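Local coordinates for protein PUF4 (Saccharomyces cerevisiae, PDB 3BWT) that binds mRNA through its Pumilio-homology domain, an arc of helical repeats that reads single-stranded RNA, and takes part in regulating gene expression, at residues Gln29-Leu32 / Asp33-Ser37; Ser84-Phe87 / Val88-Ser91; Lys215-Lys219 / Asn220-Tyr224. One frame throughout, in Å; residues are numbered along the deposited sequence.

In the fold
The three contacts are local turns at helix ends, strung along one Pumilio-homology arc in the order of the chain. Contact 1, in Pumilio repeat 1, finishes helix 22-34; contact 2, in repeat 3, starts helix 87-92; contact 3, in repeat 6, finishes helix 205-219 and leads into helix 224-232. They do not touch one another. The centres of contacts 1 and 2 are 27 Å apart, those of contacts 2 and 3 are 37 Å apart on opposite sides of the chain's centre, and those of contacts 1 and 3 are 47 Å apart. Main-chain carbonyls accept in contacts 1 and 2, the S91 hydroxyl being an extra donor; in contact 3 the E216 carboxylate takes N-H groups across the loop.

Contact 1: residues Gln29-Leu32 / Asp33-Ser37; sequences QKQL and DILGS
The amide of Q31 has L35 CD1 close to its plane on the oxygen side, 4.0 Å from OE1, while CD1 of I34 stands off one face, displaced past the oxygen and nitrogen end of the group and 4.4 Å from OE1. The Q31 chain bends at its second torsion (chi2 -47°), which swings the amide round toward the two aliphatic residues of the next turn, and the side chains of Q31 and L35 point the same way. A second flat group, the peptide carbonyl of Q31, takes two donors from different directions. The N-H of L35 comes in only 19° from the carbonyl plane, with L35 N 2.9 Å from Q31 O; the N-H of I34 arrives from above that plane, I34 N lying 3.3 Å from the same oxygen. An i to i+4 bond and an i to i+3 bond thus share one acceptor, as happens where an alpha-helix tightens in its last turn.

Two residues earlier D33 N donates to Q29 O at 3.0 Å, and K30 O receives weak bonds from D33 N and I34 N. I34 places CG1 between its backbone N and carbonyl carbon (chi1 73°), where CG1 lies 3.8 Å from K30 O. Beyond L35 the chain is modelled with a cis peptide bond before G36, whose CA makes a bent CA-H...O contact with L32 O over 3.6 Å. The contact is therefore the last turn of a helix running out into a short connection.

Two adjoining helices frame it. L32 is buried, touching A40 and I43 of helix 37-47 and K66 and L67 of helix 60-70; Q29 leans on Y62 and L63 of helix 60-70, and the carboxylate of D33 forms a salt bridge with K66 on that same helix.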
ATOM      1  N   GLN A  29      26.895   9.520 -14.055  1.00 24.80           N
ATOM      2  CA  GLN A  29      26.361   9.623 -12.714  1.00 22.23           C
ATOM      3  C   GLN A  29      27.492   9.925 -11.752  1.00 26.08           C
ATOM      4  O   GLN A  29      27.307  10.638 -10.760  1.00 27.43           O
ATOM      5  CB  GLN A  29      25.641   8.333 -12.327  1.00 23.56           C
ATOM      6  CG  GLN A  29      24.301   8.152 -13.030  1.00 23.22           C
ATOM      7  CD  GLN A  29      23.781   6.726 -12.940  1.00 32.22           C
ATOM      8  OE1 GLN A  29      23.520   6.219 -11.844  1.00 29.21           O
ATOM      9  NE2 GLN A  29      23.628   6.072 -14.094  1.00 21.44           N
ATOM     10  N   LYS A  30      28.666   9.379 -12.053  1.00 25.01           N
ATOM     11  CA  LYS A  30      29.854   9.625 -11.252  1.00 23.78           C
ATOM     12  C   LYS A  30      30.149  11.107 -11.300  1.00 26.11           C
ATOM     13  O   LYS A  30      30.159  11.785 -10.276  1.00 31.43           O
ATOM     14  CB  LYS A  30      31.042   8.829 -11.803  1.00 28.92           C
ATOM     15  CG  LYS A  30      32.267   8.794 -10.889  1.00 34.86           C
ATOM     16  CD  LYS A  30      33.391   7.944 -11.490  1.00 40.10           C
ATOM     17  CE  LYS A  30      33.946   8.557 -12.781  1.00 57.94           C
ATOM     18  NZ  LYS A  30      35.025   7.745 -13.442  1.00 57.23           N
ATOM     19  N   GLN A  31      30.369  11.601 -12.512  1.00 27.96           N
ATOM     20  CA  GLN A  31      30.619  13.014 -12.757  1.00 28.32           C
ATOM     21  C   GLN A  31      29.608  13.930 -12.066  1.00 29.20           C
ATOM     22  O   GLN A  31      29.973  14.957 -11.500  1.00 31.56           O
ATOM     23  CB  GLN A  31      30.629  13.274 -14.258  1.00 24.41           C
ATOM     24  CG  GLN A  31      31.622  12.411 -14.990  1.00 24.81           C
ATOM     25  CD  GLN A  31      32.995  12.393 -14.318  1.00 39.04           C
ATOM     26  OE1 GLN A  31      33.604  13.439 -14.067  1.00 36.05           O
ATOM     27  NE2 GLN A  31      33.496  11.195 -14.039  1.00 36.50           N
ATOM     28  N   LEU A  32      28.336  13.559 -12.114  1.00 29.34           N
ATOM     29  CA  LEU A  32      27.309  14.328 -11.425  1.00 30.81           C
ATOM     30  C   LEU A  32      27.583  14.357  -9.922  1.00 38.60           C
ATOM     31  O   LEU A  32      27.407  15.384  -9.259  1.00 37.04           O
ATOM     32  CB  LEU A  32      25.935  13.725 -11.690  1.00 23.71           C
ATOM     33  CG  LEU A  32      25.291  14.001 -13.042  1.00 20.22           C
ATOM     34  CD1 LEU A  32      24.065  13.119 -13.220  1.00 19.02           C
ATOM     35  CD2 LEU A  32      24.930  15.475 -13.139  1.00 21.08           C
ATOM     36  N   ASP A  33      28.034  13.224  -9.394  1.00 32.63           N
ATOM     37  CA  ASP A  33      28.236  13.086  -7.961  1.00 35.96           C
ATOM     38  C   ASP A  33      29.422  13.903  -7.468  1.00 36.42           C
ATOM     39  O   ASP A  33      29.481  14.261  -6.295  1.00 52.13           O
ATOM     40  CB  ASP A  33      28.414  11.613  -7.573  1.00 34.94           C
ATOM     41  CG  ASP A  33      28.210  11.371  -6.085  1.00 50.01           C
ATOM     42  OD1 ASP A  33      27.096  11.632  -5.581  1.00 44.25           O
ATOM     43  OD2 ASP A  33      29.163  10.914  -5.417  1.00 70.84           O
ATOM     44  N   ILE A  34      30.364  14.212  -8.352  1.00 41.01           N
ATOM     45  CA  ILE A  34      31.589  14.866  -7.893  1.00 44.52           C
ATOM     46  C   ILE A  34      31.890  16.277  -8.417  1.00 34.09           C
ATOM     47  O   ILE A  34      32.649  17.005  -7.780  1.00 42.66           O
ATOM     48  CB  ILE A  34      32.834  13.954  -8.068  1.00 42.87           C
ATOM     49  CG1 ILE A  34      33.238  13.842  -9.532  1.00 33.37           C
ATOM     50  CG2 ILE A  34      32.576  12.574  -7.484  1.00 40.11           C
ATOM     51  CD1 ILE A  34      34.279  12.770  -9.767  1.00 36.15           C
ATOM     52  N   LEU A  35      31.299  16.679  -9.540  1.00 29.35           N
ATOM     53  CA  LEU A  35      31.667  17.970 -10.145  1.00 31.63           C
ATOM     54  C   LEU A  35      31.129  19.248  -9.465  1.00 37.73           C
ATOM     55  O   LEU A  35      31.912  20.164  -9.186  1.00 48.61           O
ATOM     56  CB  LEU A  35      31.476  17.978 -11.668  1.00 25.79           C
ATOM     57  CG  LEU A  35      32.471  17.021 -12.345  1.00 41.34           C
ATOM     58  CD1 LEU A  35      32.607  17.281 -13.837  1.00 32.33           C
ATOM     59  CD2 LEU A  35      33.840  17.102 -11.667  1.00 31.69           C
ATOM     60  N   GLY A  36      29.821  19.368  -9.247  1.00 24.11           N
ATOM     61  CA  GLY A  36      28.809  18.599  -9.924  1.00 26.39           C
ATOM     62  C   GLY A  36      28.119  19.601 -10.828  1.00 26.44           C
ATOM     63  O   GLY A  36      27.806  19.308 -11.979  1.00 29.13           O
ATOM     64  N   SER A  37      27.921  20.809 -10.315  1.00 23.27           N
ATOM     65  CA  SER A  37      27.265  21.869 -11.072  1.00 24.46           C
ATOM     66  C   SER A  37      27.618  21.896 -12.573  1.00 26.28           C
ATOM     67  O   SER A  37      26.716  21.910 -13.422  1.00 23.04           O
ATOM     68  CB  SER A  37      27.547  23.228 -10.437  1.00 33.06           C
ATOM     69  OG  SER A  37      26.776  24.243 -11.050  1.00 41.18           O
TER

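Contact 2: residues Ser84-Phe87 / Val88-Ser91; sequences SPHF and VEIS
H86 and I90 are joined by the first full-turn bond of helix 87-92: I90 N donates to H86 O at 3.0 Å, the nitrogen sitting nearly along the C=O axis. H86 holds the N-cap position, after the short 3-10 turn at S84 and P85. The next carbonyl, that of F87, accepts S91 N at 2.8 Å, and from the opposite face of its plane it also accepts the hydroxyl of S91, with OG 2.8 Å from F87 O. OG stands beside the S91 backbone N, anti to the carbonyl carbon (chi1 -66°), which turns the hydroxyl back toward the preceding turn.

Among the side chains, I90 brings CD1 to the edge of the F87 ring, 4.1 Å from F87 CD1, while CA of S84 lies over one face of that ring. H86 and E89 run side by side, ring and carboxylate planes almost perpendicular, with E89 OE1 4.0 Å from H86 CD2. Helix 110-120 packs on F87, L100 of helix 96-106 touches F87, I90 and S91, and V52 of helix 51-55 meets H86, E89 and I90.

An alanine in place of S91 removes the hydroxyl and would probably leave F87 O with only one of the two donors that reach it from residues 88-91, the peptide N-H at that position. E89 OE1 remains 5.1 Å from H86 NE2, too far for a salt bridge; its negative charge may favour a protonated imidazole, though the helix N-terminus would oppose it. The polar grip at this helix start therefore lies mainly in main-chain carbonyls, one of them doubly engaged, with an apolar contact between F87 and I90 alongside.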
ATOM      1  N   SER A  84       6.221  16.201 -18.451  1.00 18.19           N
ATOM      2  CA  SER A  84       4.865  16.180 -17.886  1.00 18.80           C
ATOM      3  C   SER A  84       3.756  15.677 -18.814  1.00 18.11           C
ATOM      4  O   SER A  84       2.842  15.002 -18.358  1.00 20.74           O
ATOM      5  CB  SER A  84       4.483  17.537 -17.288  1.00 20.31           C
ATOM      6  OG  SER A  84       4.487  18.557 -18.271  1.00 26.32           O
ATOM      7  N   PRO A  85       3.818  16.014 -20.108  1.00 18.82           N
ATOM      8  CA  PRO A  85       2.807  15.510 -21.047  1.00 18.03           C
ATOM      9  C   PRO A  85       2.911  13.998 -21.297  1.00 18.07           C
ATOM     10  O   PRO A  85       2.057  13.417 -21.960  1.00 17.55           O
ATOM     11  CB  PRO A  85       3.131  16.262 -22.345  1.00 17.13           C
ATOM     12  CG  PRO A  85       3.927  17.451 -21.918  1.00 16.85           C
ATOM     13  CD  PRO A  85       4.717  16.993 -20.744  1.00 18.84           C
ATOM     14  N   HIS A  86       3.950  13.365 -20.776  1.00 17.45           N
ATOM     15  CA  HIS A  86       4.168  11.960 -21.055  1.00 17.31           C
ATOM     16  C   HIS A  86       4.189  11.130 -19.781  1.00 17.76           C
ATOM     17  O   HIS A  86       4.760  10.045 -19.737  1.00 16.23           O
ATOM     18  CB  HIS A  86       5.465  11.797 -21.826  1.00 17.20           C
ATOM     19  CG  HIS A  86       5.484  12.566 -23.102  1.00 17.96           C
ATOM     20  ND1 HIS A  86       6.098  13.794 -23.221  1.00 19.36           N
ATOM     21  CD2 HIS A  86       4.928  12.303 -24.305  1.00 17.85           C
ATOM     22  CE1 HIS A  86       5.936  14.243 -24.452  1.00 18.46           C
ATOM     23  NE2 HIS A  86       5.233  13.355 -25.129  1.00 17.16           N
ATOM     24  N   PHE A  87       3.546  11.649 -18.747  1.00 17.49           N
ATOM     25  CA  PHE A  87       3.582  11.008 -17.449  1.00 17.73           C
ATOM     26  C   PHE A  87       2.969   9.617 -17.468  1.00 17.72           C
ATOM     27  O   PHE A  87       3.459   8.728 -16.785  1.00 19.01           O
ATOM     28  CB  PHE A  87       2.920  11.895 -16.399  1.00 17.81           C
ATOM     29  CG  PHE A  87       3.858  12.870 -15.773  1.00 17.35           C
ATOM     30  CD1 PHE A  87       5.169  12.959 -16.213  1.00 17.41           C
ATOM     31  CD2 PHE A  87       3.434  13.709 -14.761  1.00 17.18           C
ATOM     32  CE1 PHE A  87       6.048  13.862 -15.641  1.00 17.82           C
ATOM     33  CE2 PHE A  87       4.298  14.615 -14.190  1.00 17.13           C
ATOM     34  CZ  PHE A  87       5.610  14.697 -14.630  1.00 17.50           C
ATOM     35  N   VAL A  88       1.913   9.421 -18.252  1.00 17.68           N
ATOM     36  CA  VAL A  88       1.282   8.104 -18.338  1.00 17.51           C
ATOM     37  C   VAL A  88       2.258   7.092 -18.922  1.00 17.53           C
ATOM     38  O   VAL A  88       2.468   6.015 -18.370  1.00 17.58           O
ATOM     39  CB  VAL A  88      -0.010   8.126 -19.192  1.00 17.08           C
ATOM     40  CG1 VAL A  88      -0.418   6.724 -19.569  1.00 16.23           C
ATOM     41  CG2 VAL A  88      -1.133   8.818 -18.438  1.00 17.29           C
ATOM     42  N   GLU A  89       2.855   7.450 -20.048  1.00 18.51           N
ATOM     43  CA  GLU A  89       3.833   6.592 -20.685  1.00 18.25           C
ATOM     44  C   GLU A  89       4.952   6.250 -19.712  1.00 17.04           C
ATOM     45  O   GLU A  89       5.376   5.101 -19.620  1.00 16.23           O
ATOM     46  CB  GLU A  89       4.412   7.284 -21.915  1.00 18.78           C
ATOM     47  CG  GLU A  89       5.521   6.502 -22.582  1.00 18.19           C
ATOM     48  CD  GLU A  89       6.290   7.323 -23.586  1.00 24.60           C
ATOM     49  OE1 GLU A  89       5.816   8.423 -23.980  1.00 24.50           O
ATOM     50  OE2 GLU A  89       7.380   6.862 -23.969  1.00 24.67           O
ATOM     51  N   ILE A  90       5.426   7.257 -18.990  1.00 16.96           N
ATOM     52  CA  ILE A  90       6.547   7.094 -18.075  1.00 16.23           C
ATOM     53  C   ILE A  90       6.165   6.244 -16.870  1.00 16.23           C
ATOM     54  O   ILE A  90       6.941   5.402 -16.433  1.00 16.23           O
ATOM     55  CB  ILE A  90       7.085   8.454 -17.603  1.00 17.21           C
ATOM     56  CG1 ILE A  90       7.481   9.314 -18.805  1.00 16.61           C
ATOM     57  CG2 ILE A  90       8.265   8.274 -16.673  1.00 16.23           C
ATOM     58  CD1 ILE A  90       7.858  10.725 -18.449  1.00 16.23           C
ATOM     59  N   SER A  91       4.964   6.461 -16.348  1.00 16.23           N
ATOM     60  CA  SER A  91       4.478   5.747 -15.175  1.00 16.23           C
ATOM     61  C   SER A  91       4.198   4.265 -15.425  1.00 21.26           C
ATOM     62  O   SER A  91       4.252   3.459 -14.497  1.00 22.35           O
ATOM     63  CB  SER A  91       3.208   6.403 -14.644  1.00 16.23           C
ATOM     64  OG  SER A  91       3.472   7.699 -14.149  1.00 16.23           O
TER

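Contact 3: residues Lys215-Lys219 / Asn220-Tyr224; sequences KEAEK and NKYDY
E216 reaches from the last turn of helix 205-219 to the start of helix 224-232. Its extended side chain leaves beside the backbone N (chi1 -68°), and the carboxylate takes two consecutive peptide N-H groups: Y224 N meets the syn lone pair of OE2 at 2.8 Å, and D223 N approaches OE1 at 3.1 Å from above the carboxylate plane. OE1 is also hydrogen-bonded to the hydroxyl of T225. The carbonyl oxygen of E216 lies over one face of the Y222 ring and receives weak bonds from N220 N and K221 N.

A217 comes next, its CA 3.6 Å from Y222 OH; its carbonyl accepts a weak bond from N220 N. E218 turns away, in a salt bridge with K215. At K219 the helix ends.

The positive phi of N220 (65°), with bonds from K221 N to E216 O and from N220 N to A217 O, both weak, marks a Schellman motif. Within Pumilio repeat 6, this C-terminal turn is followed after a four-residue loop by a new helix; the N-H groups of its N-cap residue D223 and first residue Y224, together with a threonine hydroxyl, share the carboxylate of the helix just finished.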
ATOM      1  N   LYS A 215      -4.758   1.375  11.613  1.00 22.69           N
ATOM      2  CA  LYS A 215      -4.415   2.784  11.720  1.00 23.86           C
ATOM      3  C   LYS A 215      -5.010   3.400  12.973  1.00 26.41           C
ATOM      4  O   LYS A 215      -4.317   4.074  13.746  1.00 27.24           O
ATOM      5  CB  LYS A 215      -4.887   3.529  10.468  1.00 22.48           C
ATOM      6  CG  LYS A 215      -3.829   3.595   9.378  1.00 24.09           C
ATOM      7  CD  LYS A 215      -2.927   4.818   9.601  1.00 28.14           C
ATOM      8  CE  LYS A 215      -1.497   4.567   9.160  1.00 25.40           C
ATOM      9  NZ  LYS A 215      -0.551   5.598   9.670  1.00 27.73           N
ATOM     10  N   GLU A 216      -6.298   3.165  13.175  1.00 23.47           N
ATOM     11  CA  GLU A 216      -6.963   3.637  14.374  1.00 24.59           C
ATOM     12  C   GLU A 216      -6.320   3.083  15.639  1.00 27.26           C
ATOM     13  O   GLU A 216      -6.214   3.789  16.643  1.00 32.42           O
ATOM     14  CB  GLU A 216      -8.445   3.301  14.327  1.00 21.28           C
ATOM     15  CG  GLU A 216      -9.154   4.072  13.266  1.00 17.78           C
ATOM     16  CD  GLU A 216     -10.627   4.133  13.497  1.00 18.61           C
ATOM     17  OE1 GLU A 216     -11.153   3.219  14.156  1.00 19.76           O
ATOM     18  OE2 GLU A 216     -11.261   5.091  13.009  1.00 19.02           O
ATOM     19  N   ALA A 217      -5.881   1.830  15.590  1.00 23.61           N
ATOM     20  CA  ALA A 217      -5.230   1.219  16.744  1.00 24.92           C
ATOM     21  C   ALA A 217      -3.893   1.886  17.025  1.00 32.63           C
ATOM     22  O   ALA A 217      -3.495   2.019  18.181  1.00 44.40           O
ATOM     23  CB  ALA A 217      -5.046  -0.263  16.543  1.00 19.38           C
ATOM     24  N   GLU A 218      -3.206   2.301  15.965  1.00 31.56           N
ATOM     25  CA  GLU A 218      -1.945   3.020  16.103  1.00 35.79           C
ATOM     26  C   GLU A 218      -2.141   4.226  17.010  1.00 38.75           C
ATOM     27  O   GLU A 218      -1.342   4.471  17.915  1.00 40.31           O
ATOM     28  CB  GLU A 218      -1.442   3.515  14.742  1.00 38.12           C
ATOM     29  CG  GLU A 218      -0.735   2.485  13.880  1.00 39.47           C
ATOM     30  CD  GLU A 218      -0.270   3.064  12.545  1.00 53.57           C
ATOM     31  OE1 GLU A 218      -0.068   4.299  12.460  1.00 47.85           O
ATOM     32  OE2 GLU A 218      -0.107   2.282  11.582  1.00 43.19           O
ATOM     33  N   LYS A 219      -3.214   4.969  16.755  1.00 28.78           N
ATOM     34  CA  LYS A 219      -3.453   6.247  17.415  1.00 31.97           C
ATOM     35  C   LYS A 219      -4.171   6.104  18.753  1.00 33.62           C
ATOM     36  O   LYS A 219      -4.214   7.042  19.543  1.00 49.99           O
ATOM     37  CB  LYS A 219      -4.269   7.158  16.498  1.00 31.37           C
ATOM     38  CG  LYS A 219      -3.608   7.450  15.161  1.00 41.64           C
ATOM     39  CD  LYS A 219      -4.590   8.097  14.195  1.00 38.90           C
ATOM     40  CE  LYS A 219      -4.001   8.253  12.798  1.00 39.23           C
ATOM     41  NZ  LYS A 219      -4.987   8.862  11.856  1.00 32.05           N
ATOM     42  N   ASN A 220      -4.739   4.932  19.005  1.00 38.59           N
ATOM     43  CA  ASN A 220      -5.528   4.711  20.217  1.00 40.95           C
ATOM     44  C   ASN A 220      -6.788   5.566  20.231  1.00 28.94           C
ATOM     45  O   ASN A 220      -7.326   5.882  21.289  1.00 35.78           O
ATOM     46  CB  ASN A 220      -4.685   4.961  21.470  1.00 34.48           C
ATOM     47  CG  ASN A 220      -3.453   4.075  21.526  1.00 40.24           C
ATOM     48  OD1 ASN A 220      -2.324   4.560  21.476  1.00 49.88           O
ATOM     49  ND2 ASN A 220      -3.666   2.767  21.615  1.00 31.10           N
ATOM     50  N   LYS A 221      -7.254   5.926  19.041  1.00 27.52           N
ATOM     51  CA  LYS A 221      -8.479   6.700  18.884  1.00 28.03           C
ATOM     52  C   LYS A 221      -9.395   5.933  17.936  1.00 32.50           C
ATOM     53  O   LYS A 221      -9.069   5.764  16.760  1.00 32.01           O
ATOM     54  CB  LYS A 221      -8.138   8.057  18.284  1.00 26.93           C
ATOM     55  CG  LYS A 221      -8.948   9.222  18.795  1.00 29.19           C
ATOM     56  CD  LYS A 221      -8.067  10.473  18.786  1.00 41.68           C
ATOM     57  CE  LYS A 221      -8.797  11.721  19.271  1.00 40.75           C
ATOM     58  NZ  LYS A 221      -7.908  12.916  19.164  1.00 45.13           N
ATOM     59  N   TYR A 222     -10.537   5.472  18.440  1.00 27.99           N
ATOM     60  CA  TYR A 222     -11.378   4.549  17.684  1.00 22.39           C
ATOM     61  C   TYR A 222     -12.688   5.150  17.187  1.00 24.95           C
ATOM     62  O   TYR A 222     -13.500   5.640  17.969  1.00 28.82           O
ATOM     63  CB  TYR A 222     -11.634   3.286  18.501  1.00 20.10           C
ATOM     64  CG  TYR A 222     -10.355   2.593  18.888  1.00 23.03           C
ATOM     65  CD1 TYR A 222      -9.632   2.993  20.006  1.00 27.38           C
ATOM     66  CD2 TYR A 222      -9.851   1.555  18.124  1.00 21.05           C
ATOM     67  CE1 TYR A 222      -8.447   2.362  20.356  1.00 25.89           C
ATOM     68  CE2 TYR A 222      -8.672   0.925  18.462  1.00 19.63           C
ATOM     69  CZ  TYR A 222      -7.975   1.327  19.576  1.00 24.95           C
ATOM     70  OH  TYR A 222      -6.800   0.691  19.905  1.00 24.83           O
ATOM     71  N   ASP A 223     -12.882   5.098  15.874  1.00 21.52           N
ATOM     72  CA  ASP A 223     -14.088   5.614  15.247  1.00 22.54           C
ATOM     73  C   ASP A 223     -14.643   4.575  14.272  1.00 26.94           C
ATOM     74  O   ASP A 223     -15.677   3.960  14.539  1.00 27.50           O
ATOM     75  CB  ASP A 223     -13.804   6.948  14.538  1.00 19.79           C
ATOM     76  CG  ASP A 223     -14.997   7.464  13.740  1.00 23.14           C
ATOM     77  OD1 ASP A 223     -16.021   6.752  13.660  1.00 24.01           O
ATOM     78  OD2 ASP A 223     -14.912   8.584  13.185  1.00 22.47           O
ATOM     79  N   TYR A 224     -13.956   4.376  13.146  1.00 24.41           N
ATOM     80  CA  TYR A 224     -14.446   3.466  12.113  1.00 21.35           C
ATOM     81  C   TYR A 224     -14.303   2.010  12.541  1.00 27.49           C
ATOM     82  O   TYR A 224     -15.060   1.146  12.097  1.00 25.07           O
ATOM     83  CB  TYR A 224     -13.770   3.735  10.765  1.00 19.67           C
ATOM     84  CG  TYR A 224     -14.145   5.081  10.181  1.00 22.70           C
ATOM     85  CD1 TYR A 224     -15.353   5.258   9.513  1.00 19.64           C
ATOM     86  CD2 TYR A 224     -13.303   6.185  10.326  1.00 20.41           C
ATOM     87  CE1 TYR A 224     -15.707   6.496   8.996  1.00 21.32           C
ATOM     88  CE2 TYR A 224     -13.642   7.419   9.811  1.00 19.46           C
ATOM     89  CZ  TYR A 224     -14.846   7.572   9.148  1.00 24.05           C
ATOM     90  OH  TYR A 224     -15.187   8.806   8.641  1.00 24.84           O
TER